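Local coordinates for protein 6-carboxyhexanoate--CoA ligase (Aquifex aeolicus, PDB 5TVA) that belongs to the BioW family of CoA ligases and holds adenosine monophosphate and coenzyme A in adjoining pockets, at residues T136-W141 and L164-N170; I100-G104 and L212-V216; M8-N13 and R39-F45. All coordinates share one frame; numbering follows the deposited sequence. Where two conformers were deposited one is given.

Contact 1 (T136-W141 and L164-N170); sequences TIHFDW and LALTFKN. With AMP (adenosine monophosphate), chain C.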
loop_
_atom_site.group_PDB
_atom_site.type_symbol
_atom_site.label_atom_id
_atom_site.label_comp_id
_atom_site.label_asym_id
_atom_site.label_seq_id
_atom_site.Cartn_x
_atom_site.Cartn_y
_atom_site.Cartn_z
ATOM N N THR A 136 -4.507 4.285 3.260
ATOM C CA THR A 136 -3.460 4.470 4.257
ATOM C C THR A 136 -2.703 5.752 3.944
ATOM O O THR A 136 -2.263 5.946 2.805
ATOM C CB THR A 136 -2.494 3.283 4.240
ATOM O OG1 THR A 136 -3.199 2.060 4.474
ATOM C CG2 THR A 136 -1.391 3.460 5.268
ATOM N N ILE A 137 -2.559 6.638 4.941
ATOM C CA ILE A 137 -1.873 7.924 4.778
ATOM C C ILE A 137 -1.085 8.213 6.046
ATOM O O ILE A 137 -1.076 7.418 6.990
ATOM C CB ILE A 137 -2.829 9.101 4.452
ATOM C CG1 ILE A 137 -3.846 9.362 5.567
ATOM C CG2 ILE A 137 -3.566 8.897 3.087
ATOM C CD1 ILE A 137 -4.460 10.766 5.459
ATOM N N HIS A 138 -0.393 9.356 6.049
ATOM C CA HIS A 138 0.298 9.860 7.243
ATOM C C HIS A 138 1.360 8.878 7.727
ATOM O O HIS A 138 1.461 8.563 8.919
ATOM C CB HIS A 138 -0.687 10.183 8.371
ATOM C CG HIS A 138 -1.472 11.435 8.153
ATOM N ND1 HIS A 138 -1.087 12.415 7.264
ATOM C CD2 HIS A 138 -2.608 11.883 8.735
ATOM C CE1 HIS A 138 -1.960 13.406 7.295
ATOM N NE2 HIS A 138 -2.892 13.109 8.185
ATOM N N PHE A 139 2.149 8.389 6.779
ATOM C CA PHE A 139 3.282 7.518 7.050
ATOM C C PHE A 139 4.442 7.983 6.183
ATOM O O PHE A 139 4.230 8.513 5.089
ATOM C CB PHE A 139 2.946 6.040 6.752
ATOM C CG PHE A 139 2.739 5.766 5.310
ATOM C CD1 PHE A 139 3.836 5.430 4.474
ATOM C CD2 PHE A 139 1.480 5.871 4.751
ATOM C CE1 PHE A 139 3.662 5.218 3.107
ATOM C CE2 PHE A 139 1.291 5.637 3.406
ATOM C CZ PHE A 139 2.405 5.317 2.564
ATOM N N ASP A 140 5.665 7.783 6.676
ATOM C CA ASP A 140 6.867 8.047 5.890
ATOM C C ASP A 140 8.047 7.346 6.550
ATOM O O ASP A 140 8.013 7.037 7.751
ATOM C CB ASP A 140 7.132 9.558 5.758
ATOM C CG ASP A 140 8.101 9.902 4.602
ATOM O OD1 ASP A 140 8.465 8.996 3.816
ATOM O OD2 ASP A 140 8.451 11.097 4.464
ATOM N N TRP A 141 9.071 7.059 5.738
ATOM C CA TRP A 141 10.381 6.690 6.277
ATOM C C TRP A 141 10.958 7.861 7.057
ATOM O O TRP A 141 10.985 8.991 6.566
ATOM C CB TRP A 141 11.376 6.306 5.158
ATOM C CG TRP A 141 11.016 5.091 4.363
ATOM C CD1 TRP A 141 10.500 5.064 3.106
ATOM C CD2 TRP A 141 11.115 3.730 4.786
ATOM N NE1 TRP A 141 10.268 3.769 2.718
ATOM C CE2 TRP A 141 10.647 2.931 3.730
ATOM C CE3 TRP A 141 11.535 3.109 5.968
ATOM C CZ2 TRP A 141 10.613 1.533 3.802
ATOM C CZ3 TRP A 141 11.502 1.722 6.041
ATOM C CH2 TRP A 141 11.045 0.949 4.964
ATOM N N LEU A 164 6.839 -0.740 0.756
ATOM C CA LEU A 164 7.268 -1.219 2.067
ATOM C C LEU A 164 6.777 -0.299 3.177
ATOM O O LEU A 164 6.245 -0.764 4.188
ATOM C CB LEU A 164 8.790 -1.346 2.133
ATOM C CG LEU A 164 9.362 -2.711 1.747
ATOM C CD1 LEU A 164 10.859 -2.633 1.448
ATOM C CD2 LEU A 164 9.075 -3.724 2.862
ATOM N N ALA A 165 6.986 1.011 3.027
ATOM C CA ALA A 165 6.590 1.921 4.095
ATOM C C ALA A 165 5.088 1.851 4.320
ATOM O O ALA A 165 4.625 1.920 5.460
ATOM C CB ALA A 165 7.029 3.351 3.775
ATOM N N LEU A 166 4.320 1.664 3.239
ATOM C CA LEU A 166 2.862 1.599 3.317
ATOM C C LEU A 166 2.378 0.324 4.026
ATOM O O LEU A 166 1.488 0.396 4.884
ATOM C CB LEU A 166 2.288 1.703 1.900
ATOM C CG LEU A 166 0.823 1.711 1.408
ATOM C CD1 LEU A 166 -0.204 1.309 2.401
ATOM C CD2 LEU A 166 0.440 3.060 0.804
ATOM N N THR A 167 2.909 -0.859 3.655
ATOM C CA THR A 167 2.529 -2.085 4.363
ATOM C C THR A 167 2.928 -2.037 5.807
ATOM O O THR A 167 2.259 -2.632 6.660
ATOM C CB THR A 167 3.195 -3.349 3.832
ATOM O OG1 THR A 167 4.458 -3.067 3.192
ATOM C CG2 THR A 167 2.291 -4.121 3.032
ATOM N N PHE A 168 4.100 -1.481 6.085
ATOM C CA PHE A 168 4.534 -1.593 7.456
ATOM C C PHE A 168 3.604 -0.806 8.356
ATOM O O PHE A 168 3.291 -1.264 9.463
ATOM C CB PHE A 168 5.980 -1.158 7.629
ATOM C CG PHE A 168 6.495 -1.468 8.985
ATOM C CD1 PHE A 168 6.762 -2.783 9.340
ATOM C CD2 PHE A 168 6.632 -0.470 9.941
ATOM C CE1 PHE A 168 7.202 -3.098 10.618
ATOM C CE2 PHE A 168 7.068 -0.778 11.214
ATOM C CZ PHE A 168 7.358 -2.092 11.555
ATOM N N LYS A 169 3.111 0.347 7.872
ATOM C CA LYS A 169 2.106 1.084 8.627
ATOM C C LYS A 169 0.836 0.261 8.790
ATOM O O LYS A 169 0.279 0.199 9.888
ATOM C CB LYS A 169 1.789 2.426 7.967
ATOM C CG LYS A 169 1.414 3.514 9.002
ATOM C CD LYS A 169 0.064 4.169 8.729
ATOM C CE LYS A 169 -0.192 5.279 9.732
ATOM N NZ LYS A 169 -1.448 6.032 9.454
ATOM N N ASN A 170 0.361 -0.366 7.705
ATOM C CA ASN A 170 -0.828 -1.209 7.785
ATOM C C ASN A 170 -0.678 -2.253 8.886
ATOM O O ASN A 170 -1.520 -2.350 9.784
ATOM C CB ASN A 170 -1.099 -1.888 6.441
ATOM C CG ASN A 170 -1.503 -0.901 5.362
ATOM O OD1 ASN A 170 -1.836 0.242 5.653
ATOM N ND2 ASN A 170 -1.469 -1.341 4.104
HETATM P P AMP C . -0.534 1.922 -6.400
HETATM O O1P AMP C . 0.302 1.459 -5.227
HETATM O O2P AMP C . -0.607 3.435 -6.425
HETATM O O3P AMP C . -0.297 1.231 -7.738
HETATM O "O5'" AMP C . -2.032 1.456 -6.087
HETATM C "C5'" AMP C . -2.460 0.105 -6.253
HETATM C "C4'" AMP C . -3.911 -0.027 -5.849
HETATM O "O4'" AMP C . -3.996 0.004 -4.400
HETATM C "C3'" AMP C . -4.808 1.109 -6.344
HETATM O "O3'" AMP C . -5.444 0.810 -7.574
HETATM C "C2'" AMP C . -5.789 1.348 -5.207
HETATM O "O2'" AMP C . -6.929 0.515 -5.356
HETATM C "C1'" AMP C . -4.996 0.895 -3.979
HETATM N N9 AMP C . -4.344 2.017 -3.264
HETATM C C8 AMP C . -3.645 3.032 -3.808
HETATM N N7 AMP C . -3.202 3.892 -2.850
HETATM C C5 AMP C . -3.615 3.438 -1.652
HETATM C C6 AMP C . -3.477 3.839 -0.226
HETATM N N6 AMP C . -2.807 4.952 0.148
HETATM N N1 AMP C . -4.072 3.051 0.711
HETATM C C2 AMP C . -4.761 1.950 0.378
HETATM N N3 AMP C . -4.918 1.529 -0.889
HETATM C C4 AMP C . -4.375 2.204 -1.933
#
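Lys169 reaches from helix 158-173 along Phe139 and Thr136 to the backbone of the turn before strand 139-141. Its CB and CG lie against Phe139 CB, with CG at 3.7 Å; a bend at chi2 (-125°) carries CD to Thr136 CG2 at 3.8 Å and CE to within 3.6 Å of Ile137 O. NZ then donates to Ile137 O at 2.9 Å, almost in line with the carbonyl bond (C=O...N 167°), and also to the carbonyls of Cys230 and Lys234. One turn earlier, Leu166 CA sits over a face of the Phe139 ring while Leu166 CD2 touches Phe139 CZ. Ala165 CB sits over one face of the Trp141 five-membered ring in a CH-pi contact, 3.8 Å from its centroid; the indole NE1 bonds to Val161 O. Thr136 OG1 donates to a lone pair of Asn170 OD1 at 2.6 Å, in the carbonyl plane, and is also bonded to Tyr217 OH. The Thr136 backbone binds AMP: its N donates to AMP N1 and its O accepts from N6. This donor-acceptor pair is consistent with recognition of the N1/N6 edge of adenine, and the three backbone carbonyls that accept from the buried Lys169 NZ are consistent with a charged ammonium group.

Contact 2 (I100-G104 and L212-V216); sequences ILSKG and LGGRV. With AMP (adenosine monophosphate), chain C.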
loop_
_atom_site.group_PDB
_atom_site.type_symbol
_atom_site.label_atom_id
_atom_site.label_comp_id
_atom_site.label_asym_id
_atom_site.label_seq_id
_atom_site.Cartn_x
_atom_site.Cartn_y
_atom_site.Cartn_z
ATOM N N ILE A 100 -11.587 -11.109 -5.880
ATOM C CA ILE A 100 -12.165 -9.769 -5.976
ATOM C C ILE A 100 -11.260 -8.847 -6.784
ATOM O O ILE A 100 -11.734 -8.045 -7.597
ATOM C CB ILE A 100 -12.449 -9.196 -4.571
ATOM C CG1 ILE A 100 -13.593 -9.953 -3.893
ATOM C CG2 ILE A 100 -12.810 -7.723 -4.660
ATOM C CD1 ILE A 100 -13.939 -9.455 -2.489
ATOM N N LEU A 101 -9.947 -8.943 -6.581
ATOM C CA LEU A 101 -9.041 -8.030 -7.267
ATOM C C LEU A 101 -8.983 -8.321 -8.762
ATOM O O LEU A 101 -9.005 -7.397 -9.587
ATOM C CB LEU A 101 -7.647 -8.126 -6.652
ATOM C CG LEU A 101 -7.465 -7.609 -5.225
ATOM C CD1 LEU A 101 -5.984 -7.577 -4.899
ATOM C CD2 LEU A 101 -8.090 -6.238 -5.047
ATOM N N SER A 102 -8.919 -9.599 -9.130
ATOM C CA SER A 102 -8.761 -9.960 -10.534
ATOM C C SER A 102 -10.018 -9.670 -11.341
ATOM O O SER A 102 -9.927 -9.358 -12.532
ATOM C CB SER A 102 -8.374 -11.432 -10.648
ATOM O OG SER A 102 -9.185 -12.219 -9.791
ATOM N N LYS A 103 -11.188 -9.744 -10.722
ATOM C CA LYS A 103 -12.438 -9.523 -11.433
ATOM C C LYS A 103 -12.933 -8.084 -11.340
ATOM O O LYS A 103 -14.045 -7.799 -11.794
ATOM C CB LYS A 103 -13.503 -10.498 -10.922
ATOM C CG LYS A 103 -13.130 -11.958 -11.220
ATOM C CD LYS A 103 -13.992 -12.976 -10.473
ATOM C CE LYS A 103 -15.459 -12.902 -10.873
ATOM N NZ LYS A 103 -16.252 -13.986 -10.225
ATOM N N GLY A 104 -12.126 -7.174 -10.794
ATOM C CA GLY A 104 -12.500 -5.774 -10.683
ATOM C C GLY A 104 -13.091 -5.415 -9.335
ATOM O O GLY A 104 -14.270 -5.673 -9.080
ATOM N N LEU A 212 -6.510 -3.826 -14.213
ATOM C CA LEU A 212 -7.132 -3.983 -12.906
ATOM C C LEU A 212 -6.080 -4.289 -11.840
ATOM O O LEU A 212 -5.147 -5.068 -12.073
ATOM C CB LEU A 212 -8.183 -5.095 -12.935
ATOM C CG LEU A 212 -9.450 -4.896 -13.773
ATOM C CD1 LEU A 212 -10.283 -6.168 -13.779
ATOM C CD2 LEU A 212 -10.279 -3.727 -13.265
ATOM N N GLY A 213 -6.240 -3.670 -10.668
ATOM C CA GLY A 213 -5.356 -3.890 -9.536
ATOM C C GLY A 213 -6.092 -3.688 -8.228
ATOM O O GLY A 213 -7.328 -3.715 -8.210
ATOM N N GLY A 214 -5.368 -3.505 -7.134
ATOM C CA GLY A 214 -6.004 -3.187 -5.872
ATOM C C GLY A 214 -5.251 -3.757 -4.687
ATOM O O GLY A 214 -4.188 -4.374 -4.817
ATOM N N ARG A 215 -5.834 -3.513 -3.507
ATOM C CA ARG A 215 -5.302 -3.983 -2.242
ATOM C C ARG A 215 -6.452 -4.531 -1.409
ATOM O O ARG A 215 -7.559 -3.981 -1.414
ATOM C CB ARG A 215 -4.577 -2.859 -1.474
ATOM C CG ARG A 215 -3.147 -2.620 -1.910
ATOM C CD ARG A 215 -2.425 -1.566 -1.071
ATOM N NE ARG A 215 -2.048 -0.459 -1.930
ATOM C CZ ARG A 215 -0.813 -0.167 -2.332
ATOM N NH1 ARG A 215 0.239 -0.855 -1.913
ATOM N NH2 ARG A 215 -0.646 0.866 -3.122
ATOM N N VAL A 216 -6.182 -5.624 -0.706
ATOM C CA VAL A 216 -7.105 -6.184 0.266
ATOM C C VAL A 216 -6.379 -6.209 1.601
ATOM O O VAL A 216 -5.285 -6.785 1.705
ATOM C CB VAL A 216 -7.600 -7.586 -0.132
ATOM C CG1 VAL A 216 -8.521 -8.166 0.968
ATOM C CG2 VAL A 216 -8.344 -7.523 -1.460
HETATM P P AMP C . -0.534 1.922 -6.400
HETATM O O1P AMP C . 0.302 1.459 -5.227
HETATM O O2P AMP C . -0.607 3.435 -6.425
HETATM O O3P AMP C . -0.297 1.231 -7.738
HETATM O "O5'" AMP C . -2.032 1.456 -6.087
HETATM C "C5'" AMP C . -2.460 0.105 -6.253
HETATM C "C4'" AMP C . -3.911 -0.027 -5.849
HETATM O "O4'" AMP C . -3.996 0.004 -4.400
HETATM C "C3'" AMP C . -4.808 1.109 -6.344
HETATM O "O3'" AMP C . -5.444 0.810 -7.574
HETATM C "C2'" AMP C . -5.789 1.348 -5.207
HETATM O "O2'" AMP C . -6.929 0.515 -5.356
HETATM C "C1'" AMP C . -4.996 0.895 -3.979
HETATM N N9 AMP C . -4.344 2.017 -3.264
HETATM C C8 AMP C . -3.645 3.032 -3.808
HETATM N N7 AMP C . -3.202 3.892 -2.850
HETATM C C5 AMP C . -3.615 3.438 -1.652
HETATM C C6 AMP C . -3.477 3.839 -0.226
HETATM N N6 AMP C . -2.807 4.952 0.148
HETATM N N1 AMP C . -4.072 3.051 0.711
HETATM C C2 AMP C . -4.761 1.950 0.378
HETATM N N3 AMP C . -4.918 1.529 -0.889
HETATM C C4 AMP C . -4.375 2.204 -1.933
#
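Leu101, near the end of helix 91-102, packs on Gly214 and Val216 where strand 214-219 begins. The apolar contacts centre on one methyl: Leu101 CD2 meets Val216 CG2 at 3.8 Å and lies 3.8 Å from Gly214 CA, resting directly on main chain because the glycine carries no side chain. A chi1 of -68° sets CG beside the backbone N of Leu101, on the side of the strand, and the side chain also packs on Leu179 and Trp181 of the neighbouring strand 177-181.

A second group sets methyls against polar backbone. The other branch of Leu101, CD1, touches Gly214 O at 3.7 Å. Leu212 CD1 lies 3.4 Å from Ser102 O and 3.6 Å from Gly104 N, so this leucine spreads over the turn that follows the helix; no hydrogen bond joins the two segments.

The polar interactions lie on the other side of the strand, where Arg215 points away from the helix. Its chain bends at chi3 (-118°) and NE makes a weak hydrogen bond to AMP O4' at 3.2 Å, while NH1 bonds to Tyr191 OH. The guanidinium also comes up to the AMP phosphate, though too closely in the model for its geometry to be trusted. The strand therefore has two unlike sides: Gly214 and Val216 give the helix an apolar one, bare enough for a leucine to lie on its backbone, and Arg215 on the other meets the ribose of AMP.

Contact 3 (M8-N13 and R39-F45); sequences MRAQKN and RPKEFDF. With COA (coenzyme A), chain D.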
loop_
_atom_site.group_PDB
_atom_site.type_symbol
_atom_site.label_atom_id
_atom_site.label_comp_id
_atom_site.label_asym_id
_atom_site.label_seq_id
_atom_site.Cartn_x
_atom_site.Cartn_y
_atom_site.Cartn_z
ATOM N N MET A 8 0.675 15.263 -1.700
ATOM C CA MET A 8 0.466 15.663 -3.085
ATOM C C MET A 8 -0.394 14.627 -3.790
ATOM O O MET A 8 -0.194 13.426 -3.617
ATOM C CB MET A 8 1.814 15.811 -3.808
ATOM C CG MET A 8 1.740 16.224 -5.311
ATOM S SD MET A 8 1.373 14.895 -6.500
ATOM C CE MET A 8 2.817 13.848 -6.304
ATOM N N ARG A 9 -1.355 15.097 -4.579
ATOM C CA ARG A 9 -2.078 14.271 -5.537
ATOM C C ARG A 9 -2.174 15.040 -6.846
ATOM O O ARG A 9 -2.204 16.276 -6.847
ATOM C CB ARG A 9 -3.474 13.924 -5.040
ATOM C CG ARG A 9 -4.394 15.137 -4.966
ATOM C CD ARG A 9 -5.716 14.773 -4.340
ATOM N NE ARG A 9 -6.740 15.781 -4.590
ATOM C CZ ARG A 9 -7.103 16.696 -3.697
ATOM N NH1 ARG A 9 -6.527 16.716 -2.499
ATOM N NH2 ARG A 9 -8.032 17.587 -3.993
ATOM N N ALA A 10 -2.206 14.309 -7.964
ATOM C CA ALA A 10 -2.240 14.930 -9.289
ATOM C C ALA A 10 -3.132 14.118 -10.213
ATOM O O ALA A 10 -3.148 12.886 -10.145
ATOM C CB ALA A 10 -0.840 15.063 -9.899
ATOM N N GLN A 11 -3.892 14.820 -11.051
ATOM C CA GLN A 11 -4.828 14.227 -11.994
ATOM C C GLN A 11 -4.438 14.596 -13.419
ATOM O O GLN A 11 -3.742 15.586 -13.666
ATOM C CB GLN A 11 -6.280 14.690 -11.745
ATOM C CG GLN A 11 -6.933 14.039 -10.555
ATOM C CD GLN A 11 -8.363 14.487 -10.358
ATOM O OE1 GLN A 11 -8.744 15.596 -10.754
ATOM N NE2 GLN A 11 -9.176 13.617 -9.752
ATOM N N LYS A 12 -4.910 13.784 -14.357
ATOM C CA LYS A 12 -4.811 14.085 -15.777
ATOM C C LYS A 12 -6.054 13.524 -16.442
ATOM O O LYS A 12 -6.338 12.330 -16.309
ATOM C CB LYS A 12 -3.548 13.497 -16.403
ATOM C CG LYS A 12 -3.054 14.348 -17.549
ATOM C CD LYS A 12 -2.550 13.524 -18.731
ATOM C CE LYS A 12 -2.337 14.392 -19.984
ATOM N NZ LYS A 12 -2.733 13.688 -21.252
ATOM N N ASN A 13 -6.801 14.389 -17.134
ATOM C CA ASN A 13 -8.055 14.006 -17.776
ATOM C C ASN A 13 -9.018 13.388 -16.774
ATOM O O ASN A 13 -9.685 12.396 -17.067
ATOM C CB ASN A 13 -7.822 13.040 -18.945
ATOM C CG ASN A 13 -6.843 13.579 -19.978
ATOM O OD1 ASN A 13 -5.849 12.928 -20.311
ATOM N ND2 ASN A 13 -7.125 14.764 -20.499
ATOM N N ARG A 39 7.087 15.298 -9.233
ATOM C CA ARG A 39 6.883 13.850 -9.327
ATOM C C ARG A 39 6.123 13.416 -10.575
ATOM O O ARG A 39 6.593 12.497 -11.264
ATOM C CB ARG A 39 6.201 13.324 -8.053
ATOM C CG ARG A 39 6.018 11.778 -8.037
ATOM C CD ARG A 39 5.459 11.269 -6.692
ATOM N NE ARG A 39 5.227 9.818 -6.645
ATOM C CZ ARG A 39 6.142 8.935 -6.240
ATOM N NH1 ARG A 39 7.353 9.349 -5.882
ATOM N NH2 ARG A 39 5.857 7.637 -6.198
ATOM N N PRO A 40 4.946 13.943 -10.895
ATOM C CA PRO A 40 4.277 13.468 -12.113
ATOM C C PRO A 40 4.844 14.106 -13.378
ATOM O O PRO A 40 5.268 15.260 -13.386
ATOM C CB PRO A 40 2.813 13.870 -11.904
ATOM C CG PRO A 40 2.868 15.024 -10.979
ATOM C CD PRO A 40 4.099 14.876 -10.122
ATOM N N LYS A 41 4.807 13.336 -14.470
ATOM C CA LYS A 41 5.295 13.819 -15.762
ATOM C C LYS A 41 4.315 14.806 -16.390
ATOM O O LYS A 41 4.684 15.931 -16.758
ATOM C CB LYS A 41 5.551 12.633 -16.714
ATOM C CG LYS A 41 6.595 11.596 -16.269
ATOM C CD LYS A 41 7.549 12.244 -15.195
ATOM C CE LYS A 41 8.506 13.407 -15.665
ATOM N NZ LYS A 41 8.825 14.357 -14.530
ATOM N N GLU A 42 3.061 14.388 -16.539
ATOM C CA GLU A 42 1.992 15.203 -17.103
ATOM C C GLU A 42 0.853 15.230 -16.096
ATOM O O GLU A 42 0.573 14.212 -15.471
ATOM C CB GLU A 42 1.495 14.624 -18.449
ATOM C CG GLU A 42 0.973 15.640 -19.476
ATOM C CD GLU A 42 1.805 16.911 -19.527
ATOM O OE1 GLU A 42 1.251 17.997 -19.202
ATOM O OE2 GLU A 42 3.002 16.828 -19.904
ATOM N N PHE A 43 0.209 16.389 -15.933
ATOM C CA PHE A 43 -0.971 16.524 -15.093
ATOM C C PHE A 43 -1.670 17.808 -15.488
ATOM O O PHE A 43 -1.026 18.756 -15.932
ATOM C CB PHE A 43 -0.620 16.566 -13.602
ATOM C CG PHE A 43 0.229 17.757 -13.201
ATOM C CD1 PHE A 43 1.626 17.706 -13.284
ATOM C CD2 PHE A 43 -0.369 18.918 -12.727
ATOM C CE1 PHE A 43 2.415 18.801 -12.900
ATOM C CE2 PHE A 43 0.408 20.022 -12.352
ATOM C CZ PHE A 43 1.802 19.966 -12.436
ATOM N N ASP A 44 -2.990 17.831 -15.346
ATOM C CA ASP A 44 -3.798 19.027 -15.518
ATOM C C ASP A 44 -4.237 19.639 -14.191
ATOM O O ASP A 44 -4.759 20.763 -14.176
ATOM C CB ASP A 44 -5.049 18.706 -16.348
ATOM C CG ASP A 44 -4.739 17.891 -17.593
ATOM O OD1 ASP A 44 -4.201 18.460 -18.566
ATOM O OD2 ASP A 44 -5.061 16.685 -17.614
ATOM N N PHE A 45 -4.088 18.909 -13.084
ATOM C CA PHE A 45 -4.463 19.412 -11.767
ATOM C C PHE A 45 -3.558 18.768 -10.731
ATOM O O PHE A 45 -3.305 17.564 -10.793
ATOM C CB PHE A 45 -5.931 19.119 -11.415
ATOM C CG PHE A 45 -6.306 19.498 -10.002
ATOM C CD1 PHE A 45 -6.596 20.813 -9.667
ATOM C CD2 PHE A 45 -6.355 18.535 -8.999
ATOM C CE1 PHE A 45 -6.955 21.157 -8.354
ATOM C CE2 PHE A 45 -6.711 18.872 -7.692
ATOM C CZ PHE A 45 -6.999 20.182 -7.370
HETATM N N1A COA D . -5.950 7.207 -5.726
HETATM C C2A COA D . -7.024 7.728 -6.338
HETATM N N3A COA D . -7.551 8.882 -5.950
HETATM C C4A COA D . -7.033 9.553 -4.902
HETATM C C5A COA D . -5.916 9.043 -4.236
HETATM C C6A COA D . -5.382 7.815 -4.703
HETATM N N6A COA D . -4.177 7.219 -3.996
HETATM N N7A COA D . -5.582 9.888 -3.259
HETATM C C8A COA D . -6.438 10.891 -3.284
HETATM N N9A COA D . -7.298 10.720 -4.291
HETATM C C1B COA D . -8.422 11.685 -4.468
HETATM C C2B COA D . -9.396 11.665 -5.279
HETATM O O2B COA D . -10.029 10.357 -5.454
HETATM C C3B COA D . -10.347 12.518 -4.196
HETATM O O3B COA D . -10.630 11.600 -3.106
HETATM P P3B COA D . -12.078 10.852 -2.697
HETATM O O7A COA D . -12.188 10.944 -1.206
HETATM O O8A COA D . -13.274 11.478 -3.347
HETATM O O9A COA D . -12.056 9.392 -3.069
HETATM C C4B COA D . -9.602 13.517 -3.813
HETATM O O4B COA D . -8.154 13.199 -4.314
HETATM C C5B COA D . -9.556 13.782 -2.233
HETATM O O5B COA D . -8.696 12.892 -1.607
HETATM P P1A COA D . -7.752 13.250 -0.271
HETATM O O1A COA D . -8.068 12.245 0.844
HETATM O O2A COA D . -7.934 14.666 0.221
HETATM O O3A COA D . -6.183 13.002 -0.704
HETATM P P2A COA D . -4.809 13.694 -0.018
HETATM O O4A COA D . -4.669 15.084 -0.654
HETATM O O5A COA D . -4.984 13.905 1.494
HETATM O O6A COA D . -3.499 12.699 -0.400
HETATM C CBP COA D . -2.229 10.501 -0.882
HETATM C CCP COA D . -3.545 11.238 -0.313
HETATM C CDP COA D . -2.208 10.601 -2.430
HETATM C CEP COA D . -0.977 11.292 -0.444
HETATM C CAP COA D . -2.173 8.952 -0.389
HETATM O OAP COA D . -2.649 8.067 -1.332
HETATM C C9P COA D . -0.766 8.413 -0.007
HETATM O O9P COA D . -0.354 8.463 1.133
HETATM N N8P COA D . 0.099 7.813 -1.019
HETATM C C7P COA D . 1.470 7.309 -0.684
HETATM C C6P COA D . 1.619 5.811 -0.906
HETATM C C5P COA D . 1.421 5.334 -2.388
HETATM O O5P COA D . 0.507 5.686 -3.031
HETATM N N4P COA D . 2.421 4.395 -2.957
HETATM C C3P COA D . 2.273 3.936 -4.399
HETATM C C2P COA D . 3.179 2.717 -4.612
HETATM S S1P COA D . 2.716 1.550 -3.296
#
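Gln11 and Phe45 form an antiparallel hydrogen-bonded pair: Gln11 N donates to Phe45 O at 2.8 Å (N-H...O 167°), and Gln11 O accepts from Asp44 N at 2.9 Å and, weakly, from Phe45 N. The side chains of Gln11 and Phe45 lie side by side on one face of the sheet, with the edge of the Phe45 ring turned to Arg9 NH2 at 4.1 Å. Arg9 leaves its strand with CG between the backbone N and carbonyl carbon (chi1 68°), then runs extended to coenzyme A, where NH1 donates to O4A at 3.1 Å and C4B lies over one guanidinium face. On the opposite face Ala10 CB meets Pro40 CG at 3.9 Å and also touches Phe43 CB. Met8, bent at chi2 and chi3, lays its terminal CE against Arg39 CD at 3.7 Å, the aliphatic part of an arginine whose NH2 forms a salt bridge with Asp162. Farther along, Asp44 is modelled in two conformers, which leaves the bond from Asn13 N to its OD2 doubtful. Two residues, Asp44 and Phe45, facing the single Gln11 make a classic beta bulge, placed where strand 45-52 joins strand 3-12 beside the coenzyme A pocket.

In the fold
Contact 3 closes first along the chain, in the antiparallel sheet of strands 15-25, 3-12 and 45-52. Contact 2 joins parts of the chain more than 100 residues apart, helix 91-102 and strand 214-219 of the six-stranded mixed sheet; contact 1 lies between them in sequence, joining helix 158-173 to strand 139-141 at the margin of a small parallel sheet. Their centres lie about 20 to 23 Å apart. Contacts 1 and 2 touch, Leu166 CG lying 4.2 Å from Arg215 NH1, and both reach AMP, one at its base and the other at its sugar. Contact 3 stays about 9 Å from contact 1 at the nearest atoms. All three contribute residues to the coenzyme A pocket, so separate sheets converge on the bound ligands.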